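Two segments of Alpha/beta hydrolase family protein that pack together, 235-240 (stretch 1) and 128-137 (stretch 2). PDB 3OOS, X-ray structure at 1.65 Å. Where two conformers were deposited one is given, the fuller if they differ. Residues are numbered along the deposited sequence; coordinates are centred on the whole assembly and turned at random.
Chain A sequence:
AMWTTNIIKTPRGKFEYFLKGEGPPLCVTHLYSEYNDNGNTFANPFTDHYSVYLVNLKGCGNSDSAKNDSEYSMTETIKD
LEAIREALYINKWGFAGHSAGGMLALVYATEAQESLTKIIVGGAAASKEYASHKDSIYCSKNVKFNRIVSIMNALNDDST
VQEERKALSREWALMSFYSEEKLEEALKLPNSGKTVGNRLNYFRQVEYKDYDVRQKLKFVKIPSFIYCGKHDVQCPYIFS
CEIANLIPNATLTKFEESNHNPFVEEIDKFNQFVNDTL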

# COMPACT_ATOMS: atom_id res chain seq x y z
N CYS A 235 7.29 -1.02 9.15
CA CYS A 235 6.35 -1.05 10.27
C CYS A 235 6.50 -2.41 10.97
O CYS A 235 6.02 -3.42 10.46
CB CYS A 235 4.90 -0.87 9.81
SG CYS A 235 4.53 0.71 9.02
N PRO A 236 7.19 -2.44 12.13
CA PRO A 236 7.40 -3.71 12.82
C PRO A 236 6.09 -4.45 13.13
O PRO A 236 5.03 -3.83 13.27
CB PRO A 236 8.11 -3.29 14.12
CG PRO A 236 8.84 -2.05 13.73
CD PRO A 236 7.92 -1.34 12.78
N TYR A 237 6.19 -5.77 13.22
CA TYR A 237 5.05 -6.67 13.38
C TYR A 237 4.04 -6.25 14.46
O TYR A 237 2.82 -6.39 14.28
CB TYR A 237 5.53 -8.11 13.60
CG TYR A 237 4.41 -9.11 13.63
CD1 TYR A 237 3.73 -9.45 12.46
CD2 TYR A 237 3.99 -9.69 14.83
CE1 TYR A 237 2.68 -10.34 12.47
CE2 TYR A 237 2.94 -10.60 14.86
CZ TYR A 237 2.28 -10.91 13.67
OH TYR A 237 1.23 -11.80 13.67
N ILE A 238 4.54 -5.74 15.58
CA ILE A 238 3.69 -5.31 16.69
C ILE A 238 2.62 -4.29 16.27
O ILE A 238 1.53 -4.24 16.85
CB ILE A 238 4.53 -4.80 17.90
CG1 ILE A 238 3.64 -4.55 19.13
CG2 ILE A 238 5.35 -3.56 17.52
CD1 ILE A 238 4.40 -4.33 20.43
N PHE A 239 2.93 -3.49 15.24
CA PHE A 239 1.98 -2.48 14.79
C PHE A 239 0.80 -3.08 14.03
O PHE A 239 -0.31 -2.53 14.09
CB PHE A 239 2.70 -1.37 14.01
CG PHE A 239 3.60 -0.56 14.89
CD1 PHE A 239 3.09 0.48 15.66
CD2 PHE A 239 4.95 -0.88 15.02
CE1 PHE A 239 3.91 1.21 16.51
CE2 PHE A 239 5.78 -0.16 15.87
CZ PHE A 239 5.25 0.89 16.62
N SER A 240 1.02 -4.21 13.36
CA SER A 240 -0.08 -4.97 12.78
C SER A 240 -0.89 -5.65 13.88
O SER A 240 -2.11 -5.75 13.79
CB SER A 240 0.42 -5.99 11.76
OG SER A 240 0.83 -5.35 10.56
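Stretch 2 128-137: KEYASHKDSI

Stretch 2 starts as a 3-10 segment, 128-132, with i to i+3 bonds such as Ser 132 N to Glu 129 O at 3.0 Å, and then makes a type I beta turn from His 133 to Ser 136, closed by Ser 136 N to His 133 O at 2.9 Å. It lies against Cys 235, Pro 236, Ile 238 and Phe 239; the nearest CA pairs are Cys 235 CA with Tyr 130 CA, 5.6 Å, and Pro 236 CA with Ser 136 CA, 6.0 Å. Phe 239 touches Glu 129, Tyr 130 and His 133, while Pro 236 reaches on to Asp 135 and Ser 136, so along these two residues stretch 2 runs broadly against the numbering of stretch 1. No hydrogen bond crosses the contact, so its 362 Å² rests on packing.

Phe 239 is covered most, by 69 Å². With chi1 at -67° (m), its ring takes Tyr 130 CA over one face, 3.7 Å from the centroid and 21° off the normal, a CH-pi contact. His 133 CB meets the ring edge, 3.6 Å from Phe 239 CE2, and the two rings form an offset edge-to-face pair with planes at 84°.

Pro 236, covered by 67 Å², lies against the turn: its CG is 3.7 Å from Ser 136 N and 4.0 Å from His 133 ND1. Within stretch 2, Asp 135 N donates to His 133 ND1 at 3.1 Å, with an N-H...acceptor angle of 160°.

Tyr 130, covered by 65 Å², also receives Cys 235 SG over one ring face, 4.1 Å from the centroid and 24° off the normal.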

# COMPACT_ATOMS: atom_id res chain seq x y z
N LYS A 128 1.68 7.28 13.56
CA LYS A 128 3.06 7.62 13.20
C LYS A 128 4.10 6.98 14.13
O LYS A 128 5.30 7.07 13.86
CB LYS A 128 3.23 9.14 13.19
CG LYS A 128 3.08 9.82 14.54
CD LYS A 128 3.38 11.31 14.44
CE LYS A 128 3.26 12.00 15.78
NZ LYS A 128 3.51 13.46 15.66
N GLU A 129 3.64 6.34 15.20
CA GLU A 129 4.55 5.83 16.22
C GLU A 129 5.46 4.68 15.74
O GLU A 129 6.46 4.37 16.39
CB GLU A 129 3.81 5.49 17.53
CG GLU A 129 3.23 6.74 18.20
CD GLU A 129 2.79 6.50 19.63
OE1 GLU A 129 2.28 7.46 20.25
OE2 GLU A 129 2.95 5.37 20.14
N TYR A 130 5.15 4.09 14.58
CA TYR A 130 6.02 3.06 14.00
C TYR A 130 7.45 3.58 13.79
O TYR A 130 8.41 2.85 14.01
CB TYR A 130 5.45 2.50 12.69
CG TYR A 130 5.46 3.48 11.53
CD1 TYR A 130 6.49 3.49 10.60
CD2 TYR A 130 4.42 4.40 11.37
CE1 TYR A 130 6.50 4.40 9.53
CE2 TYR A 130 4.41 5.30 10.33
CZ TYR A 130 5.45 5.30 9.41
OH TYR A 130 5.43 6.20 8.37
N ALA A 131 7.58 4.84 13.40
CA ALA A 131 8.88 5.42 13.08
C ALA A 131 9.68 5.81 14.33
O ALA A 131 10.83 6.25 14.22
CB ALA A 131 8.73 6.61 12.14
N SER A 132 9.07 5.65 15.50
CA SER A 132 9.73 5.90 16.78
C SER A 132 10.01 4.60 17.55
O SER A 132 10.44 4.63 18.70
CB SER A 132 8.91 6.87 17.64
OG SER A 132 8.93 8.17 17.09
N HIS A 133 9.75 3.47 16.89
CA HIS A 133 10.00 2.16 17.48
C HIS A 133 11.39 1.68 17.08
O HIS A 133 11.75 1.74 15.91
CB HIS A 133 8.94 1.16 17.01
CG HIS A 133 8.94 -0.12 17.78
ND1 HIS A 133 9.82 -1.14 17.52
CD2 HIS A 133 8.16 -0.55 18.80
CE1 HIS A 133 9.59 -2.15 18.35
NE2 HIS A 133 8.58 -1.81 19.14
N LYS A 134 12.16 1.18 18.06
CA LYS A 134 13.56 0.82 17.82
C LYS A 134 13.77 -0.29 16.77
O LYS A 134 14.87 -0.44 16.24
CB LYS A 134 14.29 0.51 19.13
CG LYS A 134 13.82 -0.73 19.86
CD LYS A 134 14.59 -0.91 21.16
CE LYS A 134 14.44 -2.33 21.69
NZ LYS A 134 14.93 -3.33 20.70
N ASP A 135 12.72 -1.05 16.47
CA ASP A 135 12.81 -2.10 15.45
C ASP A 135 12.51 -1.62 14.03
O ASP A 135 12.61 -2.39 13.07
CB ASP A 135 11.89 -3.28 15.80
CG ASP A 135 12.44 -4.13 16.93
OD1 ASP A 135 13.59 -3.91 17.36
OD2 ASP A 135 11.71 -5.04 17.38
N SER A 136 12.17 -0.34 13.90
CA SER A 136 11.95 0.27 12.59
C SER A 136 13.21 0.97 12.10
O SER A 136 13.86 1.68 12.86
CB SER A 136 10.80 1.28 12.64
OG SER A 136 10.67 1.97 11.40
N ILE A 137 13.51 0.80 10.82
CA ILE A 137 14.63 1.49 10.17
C ILE A 137 14.46 3.01 10.18
O ILE A 137 15.43 3.75 9.99
CB ILE A 137 14.85 0.99 8.72
CG1 ILE A 137 13.60 1.23 7.86
CG2 ILE A 137 15.26 -0.49 8.72
CD1 ILE A 137 13.76 0.88 6.39